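Local structure of galactan 1,3-beta-galactosidase (Phanerochaete chrysosporium, 7BYS) at residues 331-337 with 415-421; 366-370 with 380-384. The protein probably hydrolyses beta-1,3-linked galactan as an exo-acting family 43 glycoside hydrolase and carries a calcium-containing carbohydrate-binding module of the CBM35 type. Where two conformers were deposited one is given. Numbering follows the deposited sequence.

Contact 1. Residues 331-337 with 415-421; sequences AVGYLGH and SNYAADL. With NAG (2-acetamido-2-deoxy-beta-D-glucopyranose), chain E.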
loop_
_atom_site.group_PDB
_atom_site.type_symbol
_atom_site.label_atom_id
_atom_site.label_comp_id
_atom_site.label_asym_id
_atom_site.label_seq_id
_atom_site.Cartn_x
_atom_site.Cartn_y
_atom_site.Cartn_z
ATOM N N ALA A 331 19.975 10.645 16.676
ATOM C CA ALA A 331 18.612 10.343 17.085
ATOM C C ALA A 331 18.597 10.266 18.604
ATOM O O ALA A 331 19.644 10.293 19.254
ATOM C CB ALA A 331 18.114 9.026 16.468
ATOM N N VAL A 332 17.403 10.141 19.170
ATOM C CA VAL A 332 17.236 9.959 20.609
ATOM C C VAL A 332 16.874 8.502 20.860
ATOM O O VAL A 332 15.878 7.994 20.323
ATOM C CB VAL A 332 16.185 10.914 21.190
ATOM C CG1 VAL A 332 15.938 10.590 22.666
ATOM C CG2 VAL A 332 16.653 12.350 21.038
ATOM N N GLY A 333 17.702 7.824 21.654
ATOM C CA GLY A 333 17.466 6.457 22.048
ATOM C C GLY A 333 17.106 6.351 23.522
ATOM O O GLY A 333 17.003 7.334 24.248
ATOM N N TYR A 334 16.897 5.111 23.948
ATOM C CA TYR A 334 16.481 4.827 25.320
ATOM C C TYR A 334 15.238 5.636 25.700
ATOM O O TYR A 334 15.118 6.178 26.806
ATOM C CB TYR A 334 17.648 4.955 26.309
ATOM C CG TYR A 334 18.780 3.983 25.986
ATOM C CD1 TYR A 334 19.642 4.216 24.917
ATOM C CD2 TYR A 334 18.961 2.820 26.724
ATOM C CE1 TYR A 334 20.660 3.336 24.603
ATOM C CE2 TYR A 334 19.982 1.932 26.419
ATOM C CZ TYR A 334 20.824 2.193 25.355
ATOM O OH TYR A 334 21.840 1.315 25.049
ATOM N N LEU A 335 14.309 5.741 24.750
ATOM C CA LEU A 335 13.020 6.370 24.975
ATOM C C LEU A 335 12.046 5.334 25.489
ATOM O O LEU A 335 12.080 4.167 25.088
ATOM C CB LEU A 335 12.459 6.950 23.678
ATOM C CG LEU A 335 13.084 8.268 23.247
ATOM C CD1 LEU A 335 12.556 8.639 21.852
ATOM C CD2 LEU A 335 12.822 9.384 24.264
ATOM N N GLY A 336 11.149 5.778 26.365
ATOM C CA GLY A 336 10.347 4.860 27.138
ATOM C C GLY A 336 11.181 4.289 28.261
ATOM O O GLY A 336 12.376 4.556 28.385
ATOM N N HIS A 337 10.534 3.473 29.091
ATOM C CA HIS A 337 11.208 2.844 30.218
ATOM C C HIS A 337 11.999 3.881 31.013
ATOM O O HIS A 337 13.181 3.707 31.322
ATOM C CB HIS A 337 12.104 1.701 29.729
ATOM C CG HIS A 337 12.566 0.782 30.815
ATOM N ND1 HIS A 337 13.636 1.074 31.634
ATOM C CD2 HIS A 337 12.107 -0.428 31.213
ATOM C CE1 HIS A 337 13.813 0.085 32.492
ATOM N NE2 HIS A 337 12.898 -0.838 32.259
ATOM N N SER A 415 6.247 1.436 29.913
ATOM C CA SER A 415 7.201 0.504 30.494
ATOM C C SER A 415 8.187 -0.019 29.461
ATOM O O SER A 415 9.349 -0.285 29.791
ATOM C CB SER A 415 6.434 -0.667 31.113
ATOM O OG SER A 415 7.271 -1.424 31.964
ATOM N N ASN A 416 7.741 -0.178 28.219
ATOM C CA ASN A 416 8.560 -0.695 27.139
ATOM C C ASN A 416 9.364 0.429 26.490
ATOM O O ASN A 416 8.992 1.604 26.537
ATOM C CB ASN A 416 7.663 -1.333 26.077
ATOM C CG ASN A 416 6.554 -0.390 25.599
ATOM O OD1 ASN A 416 5.811 0.176 26.400
ATOM N ND2 ASN A 416 6.441 -0.223 24.288
ATOM N N TYR A 417 10.480 0.055 25.868
ATOM C CA TYR A 417 11.247 1.011 25.079
ATOM C C TYR A 417 10.532 1.313 23.764
ATOM O O TYR A 417 10.093 0.402 23.050
ATOM C CB TYR A 417 12.631 0.450 24.774
ATOM C CG TYR A 417 13.581 0.483 25.944
ATOM C CD1 TYR A 417 14.126 1.679 26.385
ATOM C CD2 TYR A 417 13.934 -0.682 26.606
ATOM C CE1 TYR A 417 15.002 1.713 27.457
ATOM C CE2 TYR A 417 14.812 -0.657 27.678
ATOM C CZ TYR A 417 15.339 0.540 28.098
ATOM O OH TYR A 417 16.211 0.564 29.165
ATOM N N ALA A 418 10.423 2.602 23.444
ATOM C CA ALA A 418 9.951 3.040 22.140
ATOM C C ALA A 418 11.065 2.881 21.115
ATOM O O ALA A 418 12.203 2.542 21.444
ATOM C CB ALA A 418 9.521 4.510 22.192
ATOM N N ALA A 419 10.737 3.133 19.851
ATOM C CA ALA A 419 11.792 3.162 18.854
ATOM C C ALA A 419 12.642 4.422 19.011
ATOM O O ALA A 419 12.262 5.383 19.684
ATOM C CB ALA A 419 11.211 3.102 17.434
ATOM N N ASP A 420 13.819 4.400 18.398
ATOM C CA ASP A 420 14.692 5.566 18.411
ATOM C C ASP A 420 14.120 6.665 17.523
ATOM O O ASP A 420 13.801 6.426 16.353
ATOM C CB ASP A 420 16.094 5.182 17.934
ATOM C CG ASP A 420 16.771 4.182 18.852
ATOM O OD1 ASP A 420 16.376 4.090 20.028
ATOM O OD2 ASP A 420 17.710 3.493 18.389
ATOM N N LEU A 421 14.012 7.879 18.059
ATOM C CA LEU A 421 13.352 8.977 17.358
ATOM C C LEU A 421 14.388 9.879 16.699
ATOM O O LEU A 421 15.255 10.439 17.375
ATOM C CB LEU A 421 12.478 9.777 18.323
ATOM C CG LEU A 421 11.541 10.800 17.668
ATOM C CD1 LEU A 421 10.443 10.128 16.826
ATOM C CD2 LEU A 421 10.912 11.697 18.732
HETATM C C1 NAG E . 3.648 -1.606 22.293
HETATM C C2 NAG E . 2.553 -2.657 22.185
HETATM C C3 NAG E . 2.841 -3.834 23.050
HETATM C C4 NAG E . 4.195 -4.422 22.770
HETATM C C5 NAG E . 5.293 -3.372 22.899
HETATM C C6 NAG E . 6.598 -3.970 22.465
HETATM C C7 NAG E . 0.156 -1.932 21.643
HETATM C C8 NAG E . -1.170 -1.280 22.051
HETATM N N2 NAG E . 1.261 -2.017 22.595
HETATM O O3 NAG E . 1.824 -4.844 22.801
HETATM O O4 NAG E . 4.482 -5.472 23.697
HETATM O O5 NAG E . 5.006 -2.208 22.054
HETATM O O6 NAG E . 7.621 -3.028 22.661
HETATM O O7 NAG E . 0.284 -2.373 20.549
HETATM O O HOH W 1 14.405 4.098 22.188
#

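Contact 2. Residues 366-370 with 380-384; sequences YRNVT and LVDQP. With NAG (2-acetamido-2-deoxy-beta-D-glucopyranose), chain E.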
loop_
_atom_site.group_PDB
_atom_site.type_symbol
_atom_site.label_atom_id
_atom_site.label_comp_id
_atom_site.label_asym_id
_atom_site.label_seq_id
_atom_site.Cartn_x
_atom_site.Cartn_y
_atom_site.Cartn_z
ATOM N N TYR A 366 7.113 -4.865 16.199
ATOM C CA TYR A 366 6.725 -3.475 16.381
ATOM C C TYR A 366 7.106 -2.980 17.770
ATOM O O TYR A 366 7.167 -3.741 18.737
ATOM C CB TYR A 366 5.208 -3.342 16.285
ATOM C CG TYR A 366 4.650 -3.220 14.891
ATOM C CD1 TYR A 366 5.082 -4.047 13.867
ATOM C CD2 TYR A 366 3.691 -2.261 14.600
ATOM C CE1 TYR A 366 4.556 -3.934 12.587
ATOM C CE2 TYR A 366 3.156 -2.139 13.330
ATOM C CZ TYR A 366 3.597 -2.970 12.329
ATOM O OH TYR A 366 3.058 -2.830 11.060
ATOM N N ARG A 367 7.355 -1.682 17.856
ATOM C CA ARG A 367 7.361 -0.949 19.112
ATOM C C ARG A 367 6.227 0.069 19.062
ATOM O O ARG A 367 5.444 0.110 18.111
ATOM C CB ARG A 367 8.717 -0.276 19.327
ATOM C CG ARG A 367 9.856 -1.263 19.484
ATOM C CD ARG A 367 11.100 -0.551 19.946
ATOM N NE ARG A 367 12.241 -1.457 20.019
ATOM C CZ ARG A 367 13.384 -1.170 20.627
ATOM N NH1 ARG A 367 13.546 -0.004 21.246
ATOM N NH2 ARG A 367 14.369 -2.057 20.625
ATOM N N ASN A 368 6.134 0.902 20.091
ATOM C CA ASN A 368 5.223 2.038 20.040
ATOM C C ASN A 368 5.795 3.143 20.903
ATOM O O ASN A 368 6.741 2.939 21.663
ATOM C CB ASN A 368 3.830 1.664 20.528
ATOM C CG ASN A 368 3.897 0.694 21.621
ATOM O OD1 ASN A 368 4.303 1.037 22.729
ATOM N ND2 ASN A 368 3.542 -0.550 21.331
ATOM N N VAL A 369 5.207 4.325 20.768
ATOM C CA VAL A 369 5.673 5.506 21.483
ATOM C C VAL A 369 4.452 6.288 21.951
ATOM O O VAL A 369 3.480 6.447 21.207
ATOM C CB VAL A 369 6.637 6.358 20.622
ATOM C CG1 VAL A 369 5.922 6.972 19.413
ATOM C CG2 VAL A 369 7.327 7.437 21.489
ATOM N N THR A 370 4.490 6.747 23.199
ATOM C CA THR A 370 3.458 7.653 23.686
ATOM C C THR A 370 3.767 9.076 23.230
ATOM O O THR A 370 4.927 9.503 23.203
ATOM C CB THR A 370 3.404 7.634 25.216
ATOM O OG1 THR A 370 4.666 8.062 25.733
ATOM C CG2 THR A 370 3.070 6.243 25.738
ATOM N N LEU A 380 -0.966 6.503 21.873
ATOM C CA LEU A 380 0.084 5.539 21.571
ATOM C C LEU A 380 0.183 5.352 20.064
ATOM O O LEU A 380 -0.821 5.065 19.404
ATOM C CB LEU A 380 -0.224 4.208 22.252
ATOM C CG LEU A 380 0.926 3.205 22.301
ATOM C CD1 LEU A 380 2.085 3.742 23.136
ATOM C CD2 LEU A 380 0.429 1.904 22.873
ATOM N N VAL A 381 1.384 5.535 19.520
ATOM C CA VAL A 381 1.616 5.449 18.080
ATOM C C VAL A 381 2.437 4.198 17.782
ATOM O O VAL A 381 3.518 4.008 18.348
ATOM C CB VAL A 381 2.315 6.710 17.545
ATOM C CG1 VAL A 381 2.524 6.587 16.048
ATOM C CG2 VAL A 381 1.484 7.957 17.850
ATOM N N ASP A 382 1.930 3.357 16.880
ATOM C CA ASP A 382 2.627 2.135 16.500
ATOM C C ASP A 382 3.850 2.466 15.658
ATOM O O ASP A 382 3.792 3.302 14.749
ATOM C CB ASP A 382 1.715 1.271 15.634
ATOM C CG ASP A 382 0.550 0.688 16.399
ATOM O OD1 ASP A 382 0.729 0.330 17.582
ATOM O OD2 ASP A 382 -0.544 0.579 15.795
ATOM N N GLN A 383 4.954 1.769 15.936
ATOM C CA GLN A 383 6.225 1.947 15.235
ATOM C C GLN A 383 6.648 0.609 14.642
ATOM O O GLN A 383 7.283 -0.220 15.321
ATOM C CB GLN A 383 7.288 2.519 16.172
ATOM C CG GLN A 383 6.921 3.908 16.653
ATOM C CD GLN A 383 7.900 4.444 17.676
ATOM O OE1 GLN A 383 8.147 3.811 18.698
ATOM N NE2 GLN A 383 8.491 5.593 17.385
ATOM N N PRO A 384 6.329 0.360 13.370
ATOM C CA PRO A 384 6.735 -0.899 12.737
ATOM C C PRO A 384 8.244 -1.090 12.789
ATOM O O PRO A 384 9.022 -0.133 12.904
ATOM C CB PRO A 384 6.259 -0.737 11.284
ATOM C CG PRO A 384 5.146 0.274 11.346
ATOM C CD PRO A 384 5.519 1.215 12.480
HETATM C C1 NAG E . 3.648 -1.606 22.293
HETATM C C2 NAG E . 2.553 -2.657 22.185
HETATM C C3 NAG E . 2.841 -3.834 23.050
HETATM C C4 NAG E . 4.195 -4.422 22.770
HETATM C C5 NAG E . 5.293 -3.372 22.899
HETATM C C6 NAG E . 6.598 -3.970 22.465
HETATM C C7 NAG E . 0.156 -1.932 21.643
HETATM C C8 NAG E . -1.170 -1.280 22.051
HETATM N N2 NAG E . 1.261 -2.017 22.595
HETATM O O3 NAG E . 1.824 -4.844 22.801
HETATM O O4 NAG E . 4.482 -5.472 23.697
HETATM O O5 NAG E . 5.006 -2.208 22.054
HETATM O O6 NAG E . 7.621 -3.028 22.661
HETATM O O7 NAG E . 0.284 -2.373 20.549
HETATM O O HOH W 2 2.787 -1.308 18.510
#

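Contact 1. Residues 331-337 with 415-421
A single water fills the gap where direct backbone bonding is interrupted between two antiparallel segments of the beta-sandwich carbohydrate-binding module. Water 1 accepts from Leu335 N (3.0 Å), and Ala418 O (2.8 Å) and Asp420 OD1 (2.9 Å) are both placed to accept from it, though its protons cannot serve every acceptor in reach. On one side of it, Val332 and Leu421 form an antiparallel hydrogen-bonded pair (Val332 N to Leu421 O 2.8 Å, Leu421 N to Val332 O 2.9 Å). On the other, Ala418 N donates to Leu335 O (2.8 Å), which joins the backbones again beyond the water. The buried Leu335 side chain packs with its CD1 3.7 Å from Leu421 CB and its CB 4.1 Å from Ala418 CB, against Val341 of strand 339-349. Gly336 has positive phi, and a CB there would collide with Asn416 O. Asn416 ND2, bonded chiefly to Asn368, makes a weak hydrogen bond to NAG O6 (3.5 Å). Tyr334 and Asp420 bind beta-D-galactose in another structure of this protein; here a citrate, probably from the crystallisation liquor, accepts a hydrogen bond from Tyr334 N. The rings of His337 and Tyr417 are nearly parallel (21°) but slid apart, with centroids 4.9 Å from each other. Their closer engagement is a CH-pi contact, His337 CB sitting 3.8 Å from the centroid of the Tyr417 ring.

Contact 2. Residues 366-370 with 380-384
Four backbone hydrogen bonds tie 366-370 to 380-384 as the arms of an antiparallel beta hairpin at one edge of a sheet in the carbohydrate-binding module. Arg367 and Gln383 satisfy each other's backbone groups, Arg367 N to Gln383 O at 2.9 Å and Gln383 N to Arg367 O at 2.8 Å; Val369 and Val381 do likewise, Val369 N to Val381 O at 3.0 Å and Val381 N to Val369 O at 2.8 Å. Between them Asn368 and Asp382 are a non-hydrogen-bonded pair, bridged instead by water 2, which accepts from Asn368 ND2 (3.0 Å) and lies 2.8 Å from Asp382 OD1 and 3.0 Å from Arg367 O. The same Asn368 ND2 is bonded covalently to C1 of the N-linked NAG, 1.4 Å away, while Asn368 OD1 accepts from Asn416. Leu380 borders the sugar, its CD2 3.7 Å from NAG C8. Other polar ends bond outside the hairpin: Asp382 forms a salt bridge with Arg261, Arg367 one with Asp363 and a hydrogen bond through NH1 to Ala418 O, and Thr370 OG1 bonds to Ser412 O. Val369 and Val381 make an apolar contact, Val369 CG1 4.1 Å from Val381 CB, with Leu357 against both; Gln383 shares their face, its OE1 accepting from Ala419 N. Past the last bridge Pro384 CA sits 3.5 Å from the centroid of the Tyr366 ring, a CH-pi contact square over its face. Backbone groups thus join the two strands, whereas most polar side chains tie the hairpin to its surroundings.

Overall arrangement
Both contacts lie in the same carbohydrate-binding module, their centres 10 Å apart, yet on different strands. Contact 2 is the more buried, a regular hairpin registered by paired backbone bonds; contact 1 is partly buried and mostly loop, with one firm bridge and a water between its backbone bonds. They meet directly: Ala418 O lies 2.9 Å from Arg367 NH1, so a side chain of the hairpin serves loop backbone, as Gln383 also does. Arg367 from contact 2 joins Tyr334 and Asp420 from contact 1 in the galactose-binding site. One NAG, attached in contact 2, touches both, though its hydrogen bond to contact 1 is weak.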